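Local coordinates for protein aminotransferase (Streptomyces pactum, PDB 4ZM4) that belongs to the class-III aminotransferase family of pyridoxal-phosphate-dependent enzymes, at residues T348-R358 against A436-L446. The protein carries 1 engineered substitution. Residues are numbered along the deposited sequence; the frame is centred on the assembly and turned at random.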
ATOM      1  N   THR B 348     -36.856  -5.770  -0.623  1.00 31.39           N
ATOM      2  CA  THR B 348     -37.229  -5.010  -1.823  1.00 28.79           C
ATOM      3  C   THR B 348     -36.762  -5.673  -3.102  1.00 28.12           C
ATOM      4  O   THR B 348     -37.535  -5.847  -4.037  1.00 28.66           O
ATOM      5  CB  THR B 348     -36.614  -3.608  -1.765  1.00 29.23           C
ATOM      6  OG1 THR B 348     -37.085  -2.946  -0.589  1.00 27.86           O
ATOM      7  CG2 THR B 348     -37.015  -2.807  -2.979  1.00 30.14           C
ATOM      8  N   VAL B 349     -35.500  -6.089  -3.123  1.00 27.83           N
ATOM      9  CA  VAL B 349     -34.925  -6.731  -4.300  1.00 25.97           C
ATOM     10  C   VAL B 349     -35.545  -8.098  -4.553  1.00 26.98           C
ATOM     11  O   VAL B 349     -35.849  -8.416  -5.696  1.00 25.35           O
ATOM     12  CB  VAL B 349     -33.397  -6.811  -4.190  1.00 25.56           C
ATOM     13  CG1 VAL B 349     -32.791  -7.652  -5.287  1.00 24.85           C
ATOM     14  CG2 VAL B 349     -32.812  -5.404  -4.219  1.00 26.71           C
ATOM     15  N   ARG B 350     -35.803  -8.876  -3.502  1.00 29.39           N
ATOM     16  CA  ARG B 350     -36.584 -10.137  -3.647  1.00 31.32           C
ATOM     17  C   ARG B 350     -37.972  -9.940  -4.299  1.00 31.98           C
ATOM     18  O   ARG B 350     -38.347 -10.688  -5.199  1.00 28.58           O
ATOM     19  CB  ARG B 350     -36.770 -10.848  -2.294  1.00 32.84           C
ATOM     20  CG  ARG B 350     -35.620 -11.761  -1.917  1.00 37.71           C
ATOM     21  CD  ARG B 350     -35.915 -12.671  -0.715  1.00 40.65           C
ATOM     22  NE  ARG B 350     -34.673 -12.996  -0.010  1.00 41.78           N
ATOM     23  CZ  ARG B 350     -33.738 -13.849  -0.444  1.00 42.48           C
ATOM     24  NH1 ARG B 350     -33.904 -14.537  -1.572  1.00 44.92           N
ATOM     25  NH2 ARG B 350     -32.623 -14.025   0.258  1.00 41.38           N
ATOM     26  N   GLU B 351     -38.718  -8.931  -3.852  1.00 30.66           N
ATOM     27  CA  GLU B 351     -40.033  -8.659  -4.415  1.00 33.55           C
ATOM     28  C   GLU B 351     -39.880  -8.315  -5.902  1.00 30.96           C
ATOM     29  O   GLU B 351     -40.603  -8.840  -6.744  1.00 31.35           O
ATOM     30  CB  GLU B 351     -40.726  -7.527  -3.642  1.00 35.25           C
ATOM     31  CG  GLU B 351     -42.156  -7.214  -4.051  1.00 41.60           C
ATOM     32  CD  GLU B 351     -42.689  -5.905  -3.440  1.00 47.76           C
ATOM     33  OE1 GLU B 351     -42.295  -5.562  -2.293  1.00 51.97           O
ATOM     34  OE2 GLU B 351     -43.498  -5.203  -4.115  1.00 46.88           O
ATOM     35  N   VAL B 352     -38.949  -7.430  -6.229  1.00 30.31           N
ATOM     36  CA  VAL B 352     -38.817  -6.967  -7.614  1.00 29.67           C
ATOM     37  C   VAL B 352     -38.515  -8.134  -8.555  1.00 30.90           C
ATOM     38  O   VAL B 352     -39.062  -8.204  -9.638  1.00 31.16           O
ATOM     39  CB  VAL B 352     -37.767  -5.843  -7.737  1.00 29.59           C
ATOM     40  CG1 VAL B 352     -37.433  -5.553  -9.205  1.00 30.03           C
ATOM     41  CG2 VAL B 352     -38.277  -4.582  -7.057  1.00 27.79           C
ATOM     42  N   PHE B 353     -37.641  -9.042  -8.139  1.00 34.15           N
ATOM     43  CA  PHE B 353     -37.325 -10.226  -8.956  1.00 36.41           C
ATOM     44  C   PHE B 353     -38.496 -11.228  -8.992  1.00 34.78           C
ATOM     45  O   PHE B 353     -38.729 -11.872 -10.017  1.00 34.33           O
ATOM     46  CB  PHE B 353     -36.026 -10.905  -8.470  1.00 36.34           C
ATOM     47  CG  PHE B 353     -34.770 -10.222  -8.942  1.00 37.92           C
ATOM     48  CD1 PHE B 353     -34.294  -9.080  -8.316  1.00 37.94           C
ATOM     49  CD2 PHE B 353     -34.049 -10.727 -10.000  1.00 39.62           C
ATOM     50  CE1 PHE B 353     -33.135  -8.451  -8.743  1.00 37.04           C
ATOM     51  CE2 PHE B 353     -32.895 -10.103 -10.424  1.00 39.71           C
ATOM     52  CZ  PHE B 353     -32.439  -8.960  -9.798  1.00 36.94           C
ATOM     53  N   ALA B 354     -39.187 -11.391  -7.866  1.00 30.71           N
ATOM     54  CA  ALA B 354     -40.332 -12.302  -7.782  1.00 31.35           C
ATOM     55  C   ALA B 354     -41.438 -11.834  -8.713  1.00 32.32           C
ATOM     56  O   ALA B 354     -41.965 -12.616  -9.497  1.00 34.54           O
ATOM     57  CB  ALA B 354     -40.847 -12.425  -6.339  1.00 27.99           C
ATOM     58  N   THR B 355     -41.792 -10.562  -8.612  1.00 35.10           N
ATOM     59  CA  THR B 355     -42.827  -9.970  -9.459  1.00 38.02           C
ATOM     60  C   THR B 355     -42.527 -10.148 -10.948  1.00 38.77           C
ATOM     61  O   THR B 355     -43.429 -10.357 -11.755  1.00 41.01           O
ATOM     62  CB  THR B 355     -42.998  -8.474  -9.122  1.00 36.57           C
ATOM     63  OG1 THR B 355     -43.353  -8.338  -7.739  1.00 38.03           O
ATOM     64  CG2 THR B 355     -44.081  -7.835  -9.969  1.00 35.27           C
ATOM     65  N   GLU B 356     -41.258 -10.046 -11.307  1.00 45.57           N
ATOM     66  CA  GLU B 356     -40.809 -10.271 -12.687  1.00 46.35           C
ATOM     67  C   GLU B 356     -40.607 -11.742 -13.017  1.00 47.40           C
ATOM     68  O   GLU B 356     -40.313 -12.076 -14.157  1.00 59.01           O
ATOM     69  CB  GLU B 356     -39.507  -9.498 -12.945  1.00 47.50           C
ATOM     70  CG  GLU B 356     -39.710  -7.987 -12.813  1.00 52.42           C
ATOM     71  CD  GLU B 356     -40.811  -7.459 -13.704  1.00 53.78           C
ATOM     72  OE1 GLU B 356     -40.839  -7.844 -14.900  1.00 56.69           O
ATOM     73  OE2 GLU B 356     -41.641  -6.671 -13.201  1.00 51.35           O
ATOM     74  N   LYS B 357     -40.726 -12.613 -12.026  1.00 45.99           N
ATOM     75  CA  LYS B 357     -40.512 -14.047 -12.212  1.00 45.71           C
ATOM     76  C   LYS B 357     -39.097 -14.372 -12.737  1.00 42.21           C
ATOM     77  O   LYS B 357     -38.918 -15.269 -13.564  1.00 39.22           O
ATOM     78  CB  LYS B 357     -41.606 -14.642 -13.108  1.00 49.99           C
ATOM     79  CG  LYS B 357     -43.008 -14.277 -12.648  1.00 57.67           C
ATOM     80  CD  LYS B 357     -44.089 -15.050 -13.388  1.00 66.34           C
ATOM     81  CE  LYS B 357     -45.488 -14.561 -13.002  1.00 72.07           C
ATOM     82  NZ  LYS B 357     -46.560 -15.503 -13.436  1.00 72.91           N
ATOM     83  N   ARG B 358     -38.101 -13.658 -12.213  1.00 37.27           N
ATOM     84  CA  ARG B 358     -36.698 -13.945 -12.467  1.00 35.46           C
ATOM     85  C   ARG B 358     -36.124 -14.621 -11.237  1.00 33.76           C
ATOM     86  O   ARG B 358     -36.098 -14.008 -10.173  1.00 32.63           O
ATOM     87  CB  ARG B 358     -35.922 -12.645 -12.703  1.00 36.43           C
ATOM     88  CG  ARG B 358     -36.339 -11.893 -13.941  1.00 36.93           C
ATOM     89  CD  ARG B 358     -35.785 -12.569 -15.176  1.00 37.83           C
ATOM     90  NE  ARG B 358     -36.035 -11.793 -16.385  1.00 36.57           N
ATOM     91  CZ  ARG B 358     -35.614 -12.161 -17.585  1.00 34.78           C
ATOM     92  NH1 ARG B 358     -34.914 -13.279 -17.747  1.00 32.95           N
ATOM     93  NH2 ARG B 358     -35.901 -11.415 -18.627  1.00 37.10           N
ATOM     94  N   ALA B 436     -35.215  -0.020  -6.357  1.00 27.84           N
ATOM     95  CA  ALA B 436     -36.259  -0.967  -6.757  1.00 27.19           C
ATOM     96  C   ALA B 436     -36.833  -0.644  -8.146  1.00 26.29           C
ATOM     97  O   ALA B 436     -36.861  -1.493  -9.021  1.00 24.79           O
ATOM     98  CB  ALA B 436     -37.376  -0.960  -5.720  1.00 27.74           C
ATOM     99  N   GLY B 437     -37.282   0.597  -8.309  1.00 25.61           N
ATOM    100  CA  GLY B 437     -37.782   1.077  -9.566  1.00 26.30           C
ATOM    101  C   GLY B 437     -36.785   0.869 -10.677  1.00 28.53           C
ATOM    102  O   GLY B 437     -37.137   0.348 -11.747  1.00 28.86           O
ATOM    103  N   ALA B 438     -35.521   1.244 -10.427  1.00 29.96           N
ATOM    104  CA  ALA B 438     -34.471   1.115 -11.440  1.00 27.03           C
ATOM    105  C   ALA B 438     -34.240  -0.355 -11.817  1.00 27.28           C
ATOM    106  O   ALA B 438     -34.015  -0.652 -12.976  1.00 27.25           O
ATOM    107  CB  ALA B 438     -33.195   1.788 -10.971  1.00 28.23           C
ATOM    108  N   LEU B 439     -34.284  -1.265 -10.845  1.00 28.48           N
ATOM    109  CA  LEU B 439     -34.058  -2.688 -11.111  1.00 29.93           C
ATOM    110  C   LEU B 439     -35.227  -3.309 -11.848  1.00 31.69           C
ATOM    111  O   LEU B 439     -35.031  -4.172 -12.711  1.00 30.91           O
ATOM    112  CB  LEU B 439     -33.747  -3.470  -9.815  1.00 30.33           C
ATOM    113  CG  LEU B 439     -32.356  -3.180  -9.218  1.00 31.90           C
ATOM    114  CD1 LEU B 439     -32.230  -3.739  -7.800  1.00 32.55           C
ATOM    115  CD2 LEU B 439     -31.248  -3.748 -10.097  1.00 32.19           C
ATOM    116  N   GLN B 440     -36.435  -2.908 -11.467  1.00 34.37           N
ATOM    117  CA  GLN B 440     -37.681  -3.308 -12.157  1.00 39.34           C
ATOM    118  C   GLN B 440     -37.609  -2.937 -13.661  1.00 40.41           C
ATOM    119  O   GLN B 440     -37.771  -3.784 -14.534  1.00 30.59           O
ATOM    120  CB  GLN B 440     -38.880  -2.638 -11.468  1.00 39.36           C
ATOM    121  CG  GLN B 440     -39.987  -2.091 -12.352  1.00 44.83           C
ATOM    122  CD  GLN B 440     -40.957  -3.155 -12.775  1.00 50.69           C
ATOM    123  OE1 GLN B 440     -41.262  -4.060 -12.004  1.00 59.23           O
ATOM    124  NE2 GLN B 440     -41.466  -3.051 -14.000  1.00 52.55           N
ATOM    125  N   ARG B 441     -37.311  -1.670 -13.932  1.00 40.26           N
ATOM    126  CA  ARG B 441     -37.198  -1.184 -15.303  1.00 41.68           C
ATOM    127  C   ARG B 441     -36.108  -1.932 -16.085  1.00 42.83           C
ATOM    128  O   ARG B 441     -36.312  -2.301 -17.239  1.00 45.22           O
ATOM    129  CB  ARG B 441     -36.958   0.336 -15.307  1.00 42.35           C
ATOM    130  CG  ARG B 441     -38.225   1.146 -15.583  1.00 42.55           C
ATOM    131  CD  ARG B 441     -38.371   2.450 -14.804  1.00 40.42           C
ATOM    132  NE  ARG B 441     -37.092   3.088 -14.513  1.00 38.65           N
ATOM    133  CZ  ARG B 441     -36.787   3.699 -13.363  1.00 38.85           C
ATOM    134  NH1 ARG B 441     -37.670   3.777 -12.366  1.00 39.08           N
ATOM    135  NH2 ARG B 441     -35.578   4.235 -13.202  1.00 39.10           N
ATOM    136  N   SER B 442     -34.983  -2.220 -15.436  1.00 41.40           N
ATOM    137  CA  SER B 442     -33.892  -2.924 -16.090  1.00 38.31           C
ATOM    138  C   SER B 442     -34.259  -4.376 -16.410  1.00 36.07           C
ATOM    139  O   SER B 442     -33.863  -4.910 -17.451  1.00 35.75           O
ATOM    140  CB  SER B 442     -32.625  -2.866 -15.224  1.00 40.65           C
ATOM    141  OG  SER B 442     -32.324  -1.520 -14.882  1.00 40.37           O
ATOM    142  N   LEU B 443     -34.995  -5.033 -15.523  1.00 34.49           N
ATOM    143  CA  LEU B 443     -35.363  -6.437 -15.767  1.00 36.48           C
ATOM    144  C   LEU B 443     -36.317  -6.535 -16.945  1.00 39.63           C
ATOM    145  O   LEU B 443     -36.252  -7.478 -17.712  1.00 41.53           O
ATOM    146  CB  LEU B 443     -35.979  -7.101 -14.521  1.00 33.53           C
ATOM    147  CG  LEU B 443     -35.061  -7.430 -13.353  1.00 31.19           C
ATOM    148  CD1 LEU B 443     -35.890  -7.765 -12.123  1.00 30.44           C
ATOM    149  CD2 LEU B 443     -34.090  -8.560 -13.673  1.00 30.98           C
ATOM    150  N   VAL B 444     -37.205  -5.559 -17.080  1.00 46.36           N
ATOM    151  CA  VAL B 444     -38.184  -5.568 -18.168  1.00 47.52           C
ATOM    152  C   VAL B 444     -37.463  -5.466 -19.521  1.00 47.09           C
ATOM    153  O   VAL B 444     -37.928  -6.038 -20.510  1.00 52.01           O
ATOM    154  CB  VAL B 444     -39.283  -4.489 -17.958  1.00 49.16           C
ATOM    155  CG1 VAL B 444     -40.255  -4.447 -19.128  1.00 49.67           C
ATOM    156  CG2 VAL B 444     -40.061  -4.758 -16.671  1.00 48.71           C
ATOM    157  N   GLY B 445     -36.304  -4.798 -19.548  1.00 46.10           N
ATOM    158  CA  GLY B 445     -35.471  -4.713 -20.758  1.00 42.14           C
ATOM    159  C   GLY B 445     -34.584  -5.931 -21.037  1.00 40.18           C
ATOM    160  O   GLY B 445     -33.851  -5.969 -22.026  1.00 38.16           O
ATOM    161  N   LEU B 446     -34.623  -6.916 -20.150  1.00 38.25           N
ATOM    162  CA  LEU B 446     -33.722  -8.067 -20.225  1.00 36.91           C
ATOM    163  C   LEU B 446     -34.223  -9.079 -21.250  1.00 37.91           C
ATOM    164  O   LEU B 446     -33.452  -9.890 -21.726  1.00 36.00           O
ATOM    165  CB  LEU B 446     -33.585  -8.715 -18.840  1.00 34.38           C
ATOM    166  CG  LEU B 446     -32.341  -9.537 -18.493  1.00 34.72           C
ATOM    167  CD1 LEU B 446     -31.066  -8.717 -18.576  1.00 33.90           C
ATOM    168  CD2 LEU B 446     -32.466 -10.125 -17.102  1.00 32.85           C
TER
HETATM  169  O   HOH W   1     -37.418  -9.549 -16.967  1.00 24.11           O
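Val352 packs as a knob into a hole formed by Ala436, Leu439, Gln440 and Leu443. Its CG1 stands anti to the backbone N (chi1 169°). This methyl packs against the backbone of the other helix, with CG1 3.6 Å from Gln440 N. Val352 CG2 lies 4.0 Å from Ala436 CB. Val349 CG2 meets Leu439 CD1, and Thr348 CG2 touches Ala436 CB. The helical segments 348-355 and 436-444 run in roughly the same direction. Their axes cross at -25° and approach to 9.7 Å.

Leu443 CD1 sits squarely over the centre of the Phe353 ring, 4.0 Å from its centroid, a CH-pi contact. Leu443 CD2 touches Phe353 CE2 and Arg358 CG.

At the C-terminal ends a water and an arginine join the segments. Lys357 has positive phi, in a Schellman motif after the last turn. Water 1 accepts from Arg358 NE at 2.7 Å and donates to Leu443 O at a short 2.5 Å. Leu446 CD2 packs on one face of the flat guanidinium, 3.8 Å from Arg358 CZ.

The pair joins helix 334-355 to the C-terminal helix 429-444. Leu402 of helix 396-408 packs on Leu443. Leu373 of strand 368-373 touches Phe353, Arg358 and Leu446.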